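Local coordinates for protein methionine gamma-lyase (Trichomonas vaginalis, PDB 1E5E) that belongs to the Cys/Met metabolism family of pyridoxal phosphate-dependent enzymes, of the broad aminotransferase-like clan, at residues A183-C188 with D201-S206; E75-C80 with N194-G199. One frame throughout, in Å; residues are numbered along the deposited sequence.

Contact 1 (A183-C188 with D201-S206); sequences ADNTFC and DVVVHS. With PPJ (N-(hydroxy{3-hydroxy-2-methyl-5-[(phosphonooxy)methyl]pyridin-4-yl}methyl)norvaline), chain C.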
loop_
_atom_site.group_PDB
_atom_site.type_symbol
_atom_site.label_atom_id
_atom_site.label_comp_id
_atom_site.label_asym_id
_atom_site.label_seq_id
_atom_site.Cartn_x
_atom_site.Cartn_y
_atom_site.Cartn_z
ATOM N N ALA A 183 -28.911 14.081 5.402
ATOM C CA ALA A 183 -28.243 14.424 6.681
ATOM C C ALA A 183 -26.757 14.097 6.604
ATOM O O ALA A 183 -26.477 13.017 6.065
ATOM C CB ALA A 183 -28.898 13.616 7.786
ATOM N N ASP A 184 -25.864 14.990 7.018
ATOM C CA ASP A 184 -24.423 14.649 7.045
ATOM C C ASP A 184 -24.146 14.112 8.445
ATOM O O ASP A 184 -24.175 14.826 9.453
ATOM C CB ASP A 184 -23.559 15.830 6.631
ATOM C CG ASP A 184 -22.064 15.581 6.747
ATOM O OD1 ASP A 184 -21.644 14.612 7.405
ATOM O OD2 ASP A 184 -21.291 16.435 6.254
ATOM N N ASN A 185 -23.952 12.801 8.541
ATOM C CA ASN A 185 -23.837 12.035 9.770
ATOM C C ASN A 185 -22.415 11.757 10.193
ATOM O O ASN A 185 -22.189 10.862 11.013
ATOM C CB ASN A 185 -24.613 10.704 9.597
ATOM C CG ASN A 185 -24.965 10.011 10.902
ATOM O OD1 ASN A 185 -25.235 10.703 11.900
ATOM N ND2 ASN A 185 -24.929 8.671 10.971
ATOM N N THR A 186 -21.471 12.542 9.687
ATOM C CA THR A 186 -20.058 12.391 9.977
ATOM C C THR A 186 -19.721 12.456 11.461
ATOM O O THR A 186 -19.025 11.593 11.944
ATOM C CB THR A 186 -19.271 13.542 9.303
ATOM O OG1 THR A 186 -19.456 13.510 7.886
ATOM C CG2 THR A 186 -17.781 13.433 9.603
ATOM N N PHE A 187 -20.184 13.483 12.155
ATOM C CA PHE A 187 -19.896 13.659 13.586
ATOM C C PHE A 187 -20.444 12.525 14.401
ATOM O O PHE A 187 -19.785 12.184 15.384
ATOM C CB PHE A 187 -20.435 14.982 14.139
ATOM C CG PHE A 187 -19.520 16.146 13.884
ATOM C CD1 PHE A 187 -18.590 16.125 12.851
ATOM C CD2 PHE A 187 -19.646 17.301 14.635
ATOM C CE1 PHE A 187 -17.745 17.195 12.623
ATOM C CE2 PHE A 187 -18.797 18.378 14.430
ATOM C CZ PHE A 187 -17.840 18.326 13.432
ATOM N N CYS A 188 -21.536 11.880 13.989
ATOM C CA CYS A 188 -22.006 10.766 14.806
ATOM C C CYS A 188 -21.423 9.408 14.455
ATOM O O CYS A 188 -21.105 8.599 15.359
ATOM C CB CYS A 188 -23.517 10.657 14.641
ATOM S SG CYS A 188 -24.525 11.945 15.397
ATOM N N ASP A 201 -33.676 10.812 3.905
ATOM C CA ASP A 201 -33.653 9.949 2.714
ATOM C C ASP A 201 -32.230 9.484 2.370
ATOM O O ASP A 201 -32.043 8.397 1.831
ATOM C CB ASP A 201 -34.204 10.848 1.577
ATOM C CG ASP A 201 -35.658 11.217 1.854
ATOM O OD1 ASP A 201 -36.442 10.242 1.902
ATOM O OD2 ASP A 201 -36.054 12.394 2.015
ATOM N N VAL A 202 -31.273 10.403 2.466
ATOM C CA VAL A 202 -29.893 10.207 2.091
ATOM C C VAL A 202 -28.987 10.616 3.258
ATOM O O VAL A 202 -29.198 11.644 3.901
ATOM C CB VAL A 202 -29.457 11.067 0.875
ATOM C CG1 VAL A 202 -28.100 10.612 0.367
ATOM C CG2 VAL A 202 -30.441 11.042 -0.285
ATOM N N VAL A 203 -27.988 9.789 3.554
ATOM C CA VAL A 203 -27.038 10.051 4.629
ATOM C C VAL A 203 -25.649 10.106 4.020
ATOM O O VAL A 203 -25.251 9.206 3.258
ATOM C CB VAL A 203 -27.072 8.949 5.725
ATOM C CG1 VAL A 203 -26.001 9.206 6.801
ATOM C CG2 VAL A 203 -28.463 8.834 6.358
ATOM N N VAL A 204 -24.909 11.194 4.262
ATOM C CA VAL A 204 -23.543 11.268 3.732
ATOM C C VAL A 204 -22.559 11.298 4.902
ATOM O O VAL A 204 -22.952 11.605 6.044
ATOM C CB VAL A 204 -23.358 12.504 2.854
ATOM C CG1 VAL A 204 -24.280 12.451 1.626
ATOM C CG2 VAL A 204 -23.685 13.810 3.614
ATOM N N HIS A 205 -21.295 10.964 4.623
ATOM C CA HIS A 205 -20.214 11.004 5.563
ATOM C C HIS A 205 -18.881 11.389 4.886
ATOM O O HIS A 205 -18.592 10.967 3.774
ATOM C CB HIS A 205 -19.823 9.639 6.169
ATOM C CG HIS A 205 -20.857 8.979 7.027
ATOM N ND1 HIS A 205 -20.904 9.169 8.395
ATOM C CD2 HIS A 205 -21.870 8.148 6.724
ATOM C CE1 HIS A 205 -21.906 8.466 8.885
ATOM N NE2 HIS A 205 -22.520 7.846 7.886
ATOM N N SER A 206 -18.069 12.054 5.676
ATOM C CA SER A 206 -16.666 12.233 5.397
ATOM C C SER A 206 -16.110 11.001 6.148
ATOM O O SER A 206 -15.986 10.990 7.375
ATOM C CB SER A 206 -16.032 13.470 5.992
ATOM O OG SER A 206 -14.597 13.389 5.879
HETATM N N1 PPJ C . -18.700 16.830 6.185
HETATM C C2 PPJ C . -18.294 17.138 7.434
HETATM C C6 PPJ C . -17.862 16.976 5.121
HETATM C C2A PPJ C . -19.142 17.441 8.513
HETATM C C3 PPJ C . -16.923 17.433 7.580
HETATM O O3 PPJ C . -16.580 17.863 8.765
HETATM C C4 PPJ C . -16.011 17.379 6.521
HETATM C C4A PPJ C . -14.647 17.707 6.784
HETATM C C5 PPJ C . -16.480 17.208 5.219
HETATM N N PPJ C . -14.252 18.500 7.798
HETATM C C5A PPJ C . -15.644 16.966 4.082
HETATM O OP4 PPJ C . -15.166 15.767 4.154
HETATM P P PPJ C . -13.756 15.618 3.429
HETATM O OP1 PPJ C . -13.407 14.067 3.543
HETATM O OP2 PPJ C . -12.709 16.512 4.161
HETATM O OP3 PPJ C . -13.832 16.040 1.896
HETATM C CA PPJ C . -12.954 18.754 8.126
HETATM C CB PPJ C . -11.944 19.082 7.109
HETATM C C PPJ C . -12.813 19.579 9.283
HETATM C CG PPJ C . -11.972 20.350 6.337
HETATM C CD PPJ C . -10.992 21.264 6.903
HETATM O O PPJ C . -13.886 20.035 9.822
HETATM O OXT PPJ C . -11.760 19.496 10.052
HETATM O O HOH W 1 -19.058 9.182 10.446
#
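T186 and S206 meet where two parallel strands run out beside the bound PPJ. The backbone N-H of S206 points at T186 OG1, with S206 N 3.0 Å from that oxygen and 166° at the hydrogen. T186 has OG1 anti to its own carbonyl carbon (chi1 -60°), and this turns the hydroxyl to the neighbouring strand. S206 in turn donates from OG to PPJ OP1 at 2.7 Å, and D184 reaches the ring nitrogen of the ligand, its OD2 2.6 Å from PPJ N1. The CB of T186 lies near the ligand's methyl carbon C2A, so three side chains, at or just past the ends of two adjacent strands, share one ligand.

Behind this first shell, D184 is itself positioned. Its OD1 accepts the backbone N-H of T186 (N to OD1 3.1 Å), closing an Asx turn that leaves OD2 to face the ligand. D184 CB also packs on V204 CG2, 3.6 Å away, on the same face of the sheet. The strands are zipped by three backbone bonds: A183 N to V202 O, V204 N to A183 O, and N185 N to V204 O. On the face shared by A183 and V203, N185 lies alongside H205, amide and imidazole planes 53° apart, and N185 CB touches V203 CG1 at 3.5 Å. E75 is the polar partner of both N185 and H205, while a water joins H205 ND1 to T186 O.

Adjacent parallel strands whose C-terminal ends present an aspartate to the pyridine nitrogen and a serine to the phosphate are a hallmark of the cofactor site of fold-type I PLP-dependent enzymes.

Contact 2 (E75-C80 with N194-G199); sequences EKTEAC and NPVDFG
E75 and N194 form the direct polar link between the end of helix 62-75 and the turn that starts at N194. N194 ND2 donates to E75 OE1 at 3.1 Å, but the bond is bent, 136° at the hydrogen, and the amide comes in from above the carboxylate plane. Carboxylate and amide are turned 58° against each other. The glutamate chain is folded at chi2 (-77°), which brings OE1 over to N194 and the CD of P195; its other oxygen, OE2, is turned to the strands of contact 1, with H205 its main partner.

Water carries the rest of the polar contact. One molecule donates to both E75 O and E75 OE1 and accepts from V196 N, so it ties E75 to the turn. A second accepts from K76 NZ and donates to N194 OD1 and D197 OD2. The extended lysine passes across N194 at about a right angle, yet its NZ stays 4.5 Å from D197 OD1, too far for a salt bridge.

Van der Waals contact centres on V196. Its CG1 meets T77 CG2 at 3.7 Å, and its CG2 sits against the carbonyl oxygen of E75, 3.5 Å off. The valine also touches V203 of strand 202-206, which carries the patch into the sheet.

Two chain turns thus face each other. K76, with positive phi, ends the helix in a Schellman motif before the chain enters strand 79-83; opposite it, residues 195-198 make a short 3-10 turn, opened by the bond from D197 N to N194 O and lying in the loop between two strands of the central sheet.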
loop_
_atom_site.group_PDB
_atom_site.type_symbol
_atom_site.label_atom_id
_atom_site.label_comp_id
_atom_site.label_asym_id
_atom_site.label_seq_id
_atom_site.Cartn_x
_atom_site.Cartn_y
_atom_site.Cartn_z
ATOM N N GLU A 75 -25.848 1.673 8.407
ATOM C CA GLU A 75 -26.761 2.789 8.348
ATOM C C GLU A 75 -28.215 2.399 8.092
ATOM O O GLU A 75 -29.123 3.218 7.965
ATOM C CB GLU A 75 -26.286 3.786 7.274
ATOM C CG GLU A 75 -25.054 4.573 7.773
ATOM C CD GLU A 75 -25.432 5.678 8.772
ATOM O OE1 GLU A 75 -26.558 5.631 9.321
ATOM O OE2 GLU A 75 -24.623 6.575 9.076
ATOM N N LYS A 76 -28.468 1.131 7.873
ATOM C CA LYS A 76 -29.722 0.522 7.516
ATOM C C LYS A 76 -30.266 1.102 6.222
ATOM O O LYS A 76 -31.465 1.400 6.136
ATOM C CB LYS A 76 -30.719 0.649 8.684
ATOM C CG LYS A 76 -30.287 -0.048 9.972
ATOM C CD LYS A 76 -31.336 0.242 11.071
ATOM C CE LYS A 76 -31.200 -0.792 12.180
ATOM N NZ LYS A 76 -31.750 -0.307 13.495
ATOM N N THR A 77 -29.423 1.287 5.215
ATOM C CA THR A 77 -29.872 1.846 3.944
ATOM C C THR A 77 -29.833 0.742 2.894
ATOM O O THR A 77 -29.082 -0.216 3.137
ATOM C CB THR A 77 -29.011 3.029 3.498
ATOM O OG1 THR A 77 -27.653 2.603 3.402
ATOM C CG2 THR A 77 -29.153 4.199 4.484
ATOM N N GLU A 78 -30.530 0.846 1.777
ATOM C CA GLU A 78 -30.399 -0.246 0.802
ATOM C C GLU A 78 -28.987 -0.286 0.195
ATOM O O GLU A 78 -28.547 -1.336 -0.264
ATOM C CB GLU A 78 -31.368 -0.009 -0.381
ATOM C CG GLU A 78 -32.813 -0.057 0.157
ATOM C CD GLU A 78 -33.862 0.197 -0.913
ATOM O OE1 GLU A 78 -33.603 0.722 -2.006
ATOM O OE2 GLU A 78 -35.034 -0.139 -0.624
ATOM N N ALA A 79 -28.339 0.860 0.020
ATOM C CA ALA A 79 -27.107 0.898 -0.750
ATOM C C ALA A 79 -26.180 1.951 -0.152
ATOM O O ALA A 79 -26.606 2.765 0.675
ATOM C CB ALA A 79 -27.419 1.189 -2.220
ATOM N N CYS A 80 -24.974 1.959 -0.669
ATOM C CA CYS A 80 -23.952 2.924 -0.286
ATOM C C CYS A 80 -22.983 3.051 -1.453
ATOM O O CYS A 80 -22.616 2.113 -2.163
ATOM C CB CYS A 80 -23.247 2.438 1.009
ATOM S SG CYS A 80 -21.752 3.396 1.378
ATOM N N ASN A 194 -28.454 6.508 13.152
ATOM C CA ASN A 194 -28.883 6.059 11.821
ATOM C C ASN A 194 -29.989 7.034 11.424
ATOM O O ASN A 194 -31.183 6.854 11.714
ATOM C CB ASN A 194 -29.434 4.633 11.853
ATOM C CG ASN A 194 -28.355 3.600 12.116
ATOM O OD1 ASN A 194 -28.625 2.489 12.599
ATOM N ND2 ASN A 194 -27.080 3.888 11.834
ATOM N N PRO A 195 -29.666 8.137 10.758
ATOM C CA PRO A 195 -30.636 9.159 10.442
ATOM C C PRO A 195 -31.852 8.675 9.680
ATOM O O PRO A 195 -32.927 9.277 9.924
ATOM C CB PRO A 195 -29.864 10.246 9.704
ATOM C CG PRO A 195 -28.417 9.982 10.089
ATOM C CD PRO A 195 -28.284 8.521 10.351
ATOM N N VAL A 196 -31.825 7.609 8.895
ATOM C CA VAL A 196 -32.990 7.098 8.202
ATOM C C VAL A 196 -34.079 6.681 9.193
ATOM O O VAL A 196 -35.231 6.687 8.783
ATOM C CB VAL A 196 -32.743 5.903 7.258
ATOM C CG1 VAL A 196 -31.707 6.296 6.192
ATOM C CG2 VAL A 196 -32.275 4.669 8.038
ATOM N N ASP A 197 -33.757 6.345 10.448
ATOM C CA ASP A 197 -34.714 6.009 11.460
ATOM C C ASP A 197 -35.719 7.163 11.660
ATOM O O ASP A 197 -36.805 6.964 12.202
ATOM C CB ASP A 197 -34.089 5.760 12.836
ATOM C CG ASP A 197 -33.286 4.474 12.939
ATOM O OD1 ASP A 197 -33.460 3.592 12.077
ATOM O OD2 ASP A 197 -32.468 4.375 13.877
ATOM N N PHE A 198 -35.301 8.400 11.411
ATOM C CA PHE A 198 -36.070 9.606 11.595
ATOM C C PHE A 198 -36.753 10.134 10.343
ATOM O O PHE A 198 -37.427 11.184 10.434
ATOM C CB PHE A 198 -35.166 10.704 12.229
ATOM C CG PHE A 198 -34.653 10.124 13.538
ATOM C CD1 PHE A 198 -35.373 10.164 14.709
ATOM C CD2 PHE A 198 -33.418 9.504 13.545
ATOM C CE1 PHE A 198 -34.865 9.599 15.870
ATOM C CE2 PHE A 198 -32.905 8.942 14.691
ATOM C CZ PHE A 198 -33.623 8.984 15.867
ATOM N N GLY A 199 -36.622 9.443 9.214
ATOM C CA GLY A 199 -37.261 9.798 7.965
ATOM C C GLY A 199 -36.267 10.374 6.952
ATOM O O GLY A 199 -36.667 10.823 5.872
HETATM O O HOH W 2 -29.284 5.917 8.524
HETATM O O HOH W 3 -30.939 2.177 14.233
#

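In the fold
The two contacts interleave along the chain: 75-80 comes first, then 183-188, 194-199 and 201-206, so the turn of contact 2 lies in the loop that joins the two strands of contact 1. Their centres are 10 Å apart, and both reach the seven-stranded mixed sheet, where 79-83 is an edge strand within this chain and 202-206 is separated from it by strand 220-224. E75 OE2 bridges them, 2.7 Å from H205 NE2 and 2.8 Å from N185 ND2, both probable hydrogen bonds. Contact 1 is buried beside the ligand, contact 2 is nearer the surface, and the buried glutamate connects the helix end to strand 202-206 and to the chain just past strand 180-184, beside the pocket.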